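Local coordinates for protein phosphodiesterase (Candida albicans, PDB 6CPU) that is a largely helical phosphodiesterase of the HD superfamily, with zinc and magnesium ions bound in the model, at residues His31-Thr36 against Val263-Lys268; Leu257-Ile262 against Lys389-Cys394. One frame throughout, in Å; residues are numbered along the deposited sequence.

Contact 1: His31-Thr36 against Val263-Lys268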
loop_
_atom_site.group_PDB
_atom_site.type_symbol
_atom_site.label_atom_id
_atom_site.label_comp_id
_atom_site.label_asym_id
_atom_site.label_seq_id
_atom_site.Cartn_x
_atom_site.Cartn_y
_atom_site.Cartn_z
ATOM N N HIS A 31 16.007 -5.717 11.945
ATOM C CA HIS A 31 15.867 -4.346 12.445
ATOM C C HIS A 31 15.297 -3.434 11.352
ATOM O O HIS A 31 14.410 -2.615 11.622
ATOM C CB HIS A 31 17.241 -3.859 12.911
ATOM C CG HIS A 31 17.290 -2.428 13.332
ATOM N ND1 HIS A 31 16.846 -1.997 14.563
ATOM C CD2 HIS A 31 17.787 -1.336 12.710
ATOM C CE1 HIS A 31 17.051 -0.697 14.673
ATOM N NE2 HIS A 31 17.616 -0.270 13.560
ATOM N N LEU A 32 15.811 -3.581 10.127
ATOM C CA LEU A 32 15.361 -2.762 9.003
ATOM C C LEU A 32 13.923 -3.076 8.622
ATOM O O LEU A 32 13.170 -2.155 8.361
ATOM C CB LEU A 32 16.279 -2.937 7.791
ATOM C CG LEU A 32 17.708 -2.449 7.979
ATOM C CD1 LEU A 32 18.475 -2.786 6.725
ATOM C CD2 LEU A 32 17.767 -0.957 8.261
ATOM N N PHE A 33 13.544 -4.363 8.578
ATOM C CA PHE A 33 12.154 -4.745 8.224
ATOM C C PHE A 33 11.131 -4.120 9.176
ATOM O O PHE A 33 10.029 -3.770 8.750
ATOM C CB PHE A 33 11.957 -6.262 8.194
ATOM C CG PHE A 33 12.302 -6.915 6.875
ATOM C CD1 PHE A 33 11.695 -6.518 5.689
ATOM C CD2 PHE A 33 13.210 -7.970 6.830
ATOM C CE1 PHE A 33 12.011 -7.132 4.489
ATOM C CE2 PHE A 33 13.512 -8.590 5.639
ATOM C CZ PHE A 33 12.917 -8.180 4.466
ATOM N N LYS A 34 11.498 -3.985 10.454
ATOM C CA LYS A 34 10.582 -3.481 11.476
ATOM C C LYS A 34 10.344 -1.976 11.407
ATOM O O LYS A 34 9.376 -1.482 11.992
ATOM C CB LYS A 34 11.067 -3.876 12.877
ATOM C CG LYS A 34 10.810 -5.343 13.171
ATOM C CD LYS A 34 11.009 -5.709 14.629
ATOM C CE LYS A 34 12.470 -5.818 14.982
ATOM N NZ LYS A 34 12.625 -6.519 16.293
ATOM N N LYS A 35 11.189 -1.253 10.673
ATOM C CA LYS A 35 11.037 0.201 10.542
ATOM C C LYS A 35 9.684 0.675 9.983
ATOM O O LYS A 35 9.199 1.768 10.357
ATOM C CB LYS A 35 12.209 0.789 9.758
ATOM C CG LYS A 35 13.473 0.733 10.603
ATOM C CD LYS A 35 14.622 1.476 9.987
ATOM C CE LYS A 35 15.775 1.557 10.965
ATOM N NZ LYS A 35 15.555 2.607 11.994
ATOM N N THR A 36 9.045 -0.136 9.136
ATOM C CA THR A 36 7.745 0.229 8.585
ATOM C C THR A 36 6.550 -0.206 9.478
ATOM O O THR A 36 5.394 -0.205 9.036
ATOM C CB THR A 36 7.612 -0.267 7.130
ATOM O OG1 THR A 36 7.933 -1.662 7.054
ATOM C CG2 THR A 36 8.547 0.515 6.254
ATOM N N VAL A 263 5.816 -5.756 0.389
ATOM C CA VAL A 263 4.757 -4.843 -0.060
ATOM C C VAL A 263 4.626 -3.661 0.900
ATOM O O VAL A 263 4.596 -2.505 0.462
ATOM C CB VAL A 263 3.380 -5.551 -0.175
ATOM C CG1 VAL A 263 2.271 -4.532 -0.405
ATOM C CG2 VAL A 263 3.387 -6.573 -1.297
ATOM N N ARG A 264 4.552 -3.940 2.196
ATOM C CA ARG A 264 4.440 -2.862 3.203
ATOM C C ARG A 264 5.586 -1.858 3.055
ATOM O O ARG A 264 5.372 -0.638 3.119
ATOM C CB ARG A 264 4.399 -3.436 4.617
ATOM C CG ARG A 264 4.246 -2.391 5.696
ATOM C CD ARG A 264 4.168 -3.020 7.066
ATOM N NE ARG A 264 5.487 -3.386 7.591
ATOM C CZ ARG A 264 5.710 -3.851 8.814
ATOM N NH1 ARG A 264 4.705 -4.073 9.646
ATOM N NH2 ARG A 264 6.952 -4.098 9.215
ATOM N N ASP A 265 6.791 -2.370 2.807
ATOM C CA ASP A 265 7.977 -1.534 2.609
ATOM C C ASP A 265 7.919 -0.595 1.384
ATOM O O ASP A 265 8.691 0.363 1.316
ATOM C CB ASP A 265 9.252 -2.407 2.517
ATOM C CG ASP A 265 9.678 -3.006 3.861
ATOM O OD1 ASP A 265 9.180 -2.563 4.925
ATOM O OD2 ASP A 265 10.533 -3.942 3.855
ATOM N N THR A 266 7.011 -0.844 0.444
ATOM C CA THR A 266 6.854 0.037 -0.701
ATOM C C THR A 266 5.848 1.158 -0.451
ATOM O O THR A 266 5.727 2.043 -1.282
ATOM C CB THR A 266 6.425 -0.706 -1.976
ATOM O OG1 THR A 266 5.094 -1.208 -1.835
ATOM C CG2 THR A 266 7.385 -1.856 -2.278
ATOM N N TYR A 267 5.125 1.095 0.668
ATOM C CA TYR A 267 4.174 2.144 1.036
ATOM C C TYR A 267 4.841 3.126 1.979
ATOM O O TYR A 267 5.659 2.739 2.802
ATOM C CB TYR A 267 2.909 1.518 1.663
ATOM C CG TYR A 267 1.969 0.956 0.626
ATOM C CD1 TYR A 267 1.984 -0.387 0.280
ATOM C CD2 TYR A 267 1.059 1.783 -0.031
ATOM C CE1 TYR A 267 1.140 -0.886 -0.698
ATOM C CE2 TYR A 267 0.217 1.283 -1.013
ATOM C CZ TYR A 267 0.251 -0.047 -1.344
ATOM O OH TYR A 267 -0.616 -0.524 -2.332
ATOM N N LYS A 268 4.525 4.407 1.844
ATOM C CA LYS A 268 5.147 5.436 2.690
ATOM C C LYS A 268 4.356 5.630 3.993
ATOM O O LYS A 268 3.220 6.114 3.961
ATOM C CB LYS A 268 5.235 6.746 1.908
ATOM C CG LYS A 268 6.160 6.585 0.718
ATOM C CD LYS A 268 6.154 7.786 -0.185
ATOM C CE LYS A 268 7.391 7.849 -1.064
ATOM N NZ LYS A 268 7.839 6.536 -1.573
HETATM O O HOH W 1 11.308 -1.426 6.387
#
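T36, at the C-terminal side of helix 25-34, meets R264 and D265 near the end of helix 253-264, where a type I beta turn runs from R264 to Y267; the contact joins the N-terminal region, with its parallel sheet, to the helical phosphodiesterase fold. The side chain of R264 passes obliquely across T36. From CB, which points toward 31-36, CG stands anti to the backbone N (chi1 -178°), 4.0 Å from T36 OG1, and CD passes 3.6 Å from T36 O. A bend at chi3 (80°) sets NE, which gives a weak hydrogen bond to T36 OG1 (3.0 Å), while T36 O lies over one guanidinium face, offset toward the rim. At the tip, NH2 donates to F33 O (3.1 Å), which sits at the guanidinium edge, near its plane. NH1 forms a salt bridge with D228, the main charged partner of this buried guanidinium. T36 OG1, accepting from NE, donates in turn to D265 OD1 at 2.6 Å, nearly along the carboxylate C-O axis. A water bridges this OD1 to L32 O. The other oxygen, OD2, reaches the F33 ring at its edge, ring and carboxylate being almost coplanar, and lies 3.4 Å from F33 CD1.

Contact 2: Leu257-Ile262 against Lys389-Cys394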
loop_
_atom_site.group_PDB
_atom_site.type_symbol
_atom_site.label_atom_id
_atom_site.label_comp_id
_atom_site.label_asym_id
_atom_site.label_seq_id
_atom_site.Cartn_x
_atom_site.Cartn_y
_atom_site.Cartn_z
ATOM N N LEU A 257 4.194 -14.093 4.453
ATOM C CA LEU A 257 4.605 -12.956 5.280
ATOM C C LEU A 257 5.789 -12.191 4.680
ATOM O O LEU A 257 5.801 -10.963 4.698
ATOM C CB LEU A 257 4.912 -13.383 6.711
ATOM C CG LEU A 257 3.739 -13.833 7.596
ATOM C CD1 LEU A 257 4.235 -14.173 8.996
ATOM C CD2 LEU A 257 2.635 -12.798 7.685
ATOM N N ALA A 258 6.792 -12.895 4.150
ATOM C CA ALA A 258 7.926 -12.205 3.527
ATOM C C ALA A 258 7.454 -11.276 2.392
ATOM O O ALA A 258 7.878 -10.122 2.292
ATOM C CB ALA A 258 8.956 -13.210 3.000
ATOM N N PHE A 259 6.609 -11.810 1.523
ATOM C CA PHE A 259 6.014 -11.051 0.433
ATOM C C PHE A 259 5.281 -9.812 0.954
ATOM O O PHE A 259 5.439 -8.718 0.414
ATOM C CB PHE A 259 5.085 -11.972 -0.369
ATOM C CG PHE A 259 4.085 -11.263 -1.240
ATOM C CD1 PHE A 259 4.488 -10.482 -2.311
ATOM C CD2 PHE A 259 2.720 -11.408 -1.008
ATOM C CE1 PHE A 259 3.561 -9.855 -3.122
ATOM C CE2 PHE A 259 1.792 -10.787 -1.815
ATOM C CZ PHE A 259 2.212 -10.000 -2.878
ATOM N N ILE A 260 4.496 -9.989 2.009
ATOM C CA ILE A 260 3.703 -8.880 2.537
ATOM C C ILE A 260 4.575 -7.817 3.200
ATOM O O ILE A 260 4.271 -6.616 3.111
ATOM C CB ILE A 260 2.616 -9.384 3.509
ATOM C CG1 ILE A 260 1.655 -10.305 2.755
ATOM C CG2 ILE A 260 1.843 -8.217 4.118
ATOM C CD1 ILE A 260 0.963 -11.300 3.649
ATOM N N PHE A 261 5.658 -8.234 3.860
ATOM C CA PHE A 261 6.618 -7.261 4.408
ATOM C C PHE A 261 7.220 -6.407 3.299
ATOM O O PHE A 261 7.371 -5.186 3.448
ATOM C CB PHE A 261 7.738 -7.948 5.191
ATOM C CG PHE A 261 7.470 -8.084 6.653
ATOM C CD1 PHE A 261 6.663 -9.099 7.135
ATOM C CD2 PHE A 261 8.076 -7.224 7.560
ATOM C CE1 PHE A 261 6.427 -9.239 8.490
ATOM C CE2 PHE A 261 7.845 -7.357 8.918
ATOM C CZ PHE A 261 7.012 -8.362 9.384
ATOM N N ILE A 262 7.563 -7.053 2.188
ATOM C CA ILE A 262 8.098 -6.375 1.009
ATOM C C ILE A 262 7.093 -5.366 0.461
ATOM O O ILE A 262 7.471 -4.247 0.148
ATOM C CB ILE A 262 8.439 -7.373 -0.137
ATOM C CG1 ILE A 262 9.637 -8.285 0.169
ATOM C CG2 ILE A 262 8.626 -6.661 -1.468
ATOM C CD1 ILE A 262 10.523 -7.901 1.303
ATOM N N LYS A 389 9.024 -4.328 -9.434
ATOM C CA LYS A 389 9.773 -4.410 -8.184
ATOM C C LYS A 389 9.281 -5.556 -7.313
ATOM O O LYS A 389 10.085 -6.344 -6.831
ATOM C CB LYS A 389 9.719 -3.090 -7.401
ATOM C CG LYS A 389 10.405 -3.144 -6.041
ATOM C CD LYS A 389 10.488 -1.764 -5.409
ATOM C CE LYS A 389 10.946 -1.821 -3.953
ATOM N NZ LYS A 389 12.300 -2.402 -3.806
ATOM N N VAL A 390 7.976 -5.621 -7.063
ATOM C CA VAL A 390 7.442 -6.559 -6.085
ATOM C C VAL A 390 7.190 -7.956 -6.676
ATOM O O VAL A 390 7.854 -8.914 -6.282
ATOM C CB VAL A 390 6.169 -6.009 -5.402
ATOM C CG1 VAL A 390 5.607 -7.032 -4.430
ATOM C CG2 VAL A 390 6.487 -4.717 -4.678
ATOM N N LEU A 391 6.260 -8.074 -7.617
ATOM C CA LEU A 391 5.812 -9.404 -8.064
ATOM C C LEU A 391 6.853 -10.141 -8.906
ATOM O O LEU A 391 6.975 -11.360 -8.783
ATOM C CB LEU A 391 4.469 -9.324 -8.805
ATOM C CG LEU A 391 3.260 -8.812 -8.006
ATOM C CD1 LEU A 391 2.051 -8.674 -8.908
ATOM C CD2 LEU A 391 2.940 -9.733 -6.826
ATOM N N ARG A 392 7.612 -9.421 -9.739
ATOM C CA ARG A 392 8.643 -10.065 -10.580
ATOM C C ARG A 392 9.684 -10.798 -9.735
ATOM O O ARG A 392 10.206 -11.838 -10.144
ATOM C CB ARG A 392 9.333 -9.036 -11.492
ATOM C CG ARG A 392 10.416 -9.602 -12.416
ATOM C CD ARG A 392 9.826 -10.575 -13.428
ATOM N NE ARG A 392 10.857 -11.287 -14.185
ATOM C CZ ARG A 392 11.473 -12.411 -13.809
ATOM N NH1 ARG A 392 11.231 -12.996 -12.635
ATOM N NH2 ARG A 392 12.378 -12.945 -14.628
ATOM N N ILE A 393 9.994 -10.232 -8.564
ATOM C CA ILE A 393 10.946 -10.822 -7.617
ATOM C C ILE A 393 10.271 -11.795 -6.643
ATOM O O ILE A 393 10.754 -12.907 -6.444
ATOM C CB ILE A 393 11.692 -9.709 -6.830
ATOM C CG1 ILE A 393 12.404 -8.750 -7.791
ATOM C CG2 ILE A 393 12.649 -10.297 -5.794
ATOM C CD1 ILE A 393 13.284 -9.402 -8.841
ATOM N N CYS A 394 9.154 -11.391 -6.042
ATOM C CA CYS A 394 8.510 -12.169 -4.986
ATOM C C CYS A 394 7.573 -13.284 -5.453
ATOM O O CYS A 394 7.413 -14.270 -4.741
ATOM C CB CYS A 394 7.708 -11.257 -4.071
ATOM S SG CYS A 394 8.757 -10.095 -3.198
#
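F259 and I262, one turn apart on helix 253-264, pack against V390, L391 and C394 of helix 377-394 in an antiparallel helix-helix contact of the phosphodiesterase fold, wholly apolar across the interface. The axes of the two segments approach to 10.5 Å, with 157° between their N-to-C directions. F259 holds CG anti to its backbone N (chi1 162°), and the ring extends toward the other helix, CD1 and CE1 doing most of the touching. CD1 meets C394 CB at 3.8 Å. CE1 is 3.7 Å from V390 CG1, the methyl anti to its own backbone N, and the two side chains cross at about a right angle. L391 comes in obliquely with CD2, which touches CE1 and CZ. I262 uses its branch methyl: CG2 lies 3.8 Å from C394 SG and more loosely, at 4.2 Å, from V390 CG1. Its CG1 also touches the sulfur, but with chi2 at -15° CD1 is nearly eclipsed with CB's bond to CA and leads away from helix 377-394. A wider pi-type turn at 389-391 carries V390 and L391. Around the pair, F259 meets W395 edge-to-face and touches Y187 of helix 177-193, I262 rests on F94 of helix 84-94, and I260 faces helix 227-242.

Helix 253-264 serves both contacts, whose centres lie about 11 Å apart: contact 2 uses 257-262, contact 1 the following 263-268. The two meet directly. F33 CE1 packs on I262 CD1 at 3.6 Å, so the ring beside D265 also covers the end of I262 that turns from helix 377-394. V390 of contact 2 also touches segment 263-268, its CG1 lying 3.9 Å from V263 CG2 and its CG2 3.8 Å from T266 CG2. Segment 263-268 is tied to the metal site by Y267, whose hydroxyl is hydrogen-bonded to L347 O and D350 N; D350 binds zinc together with H278, H349 and D462.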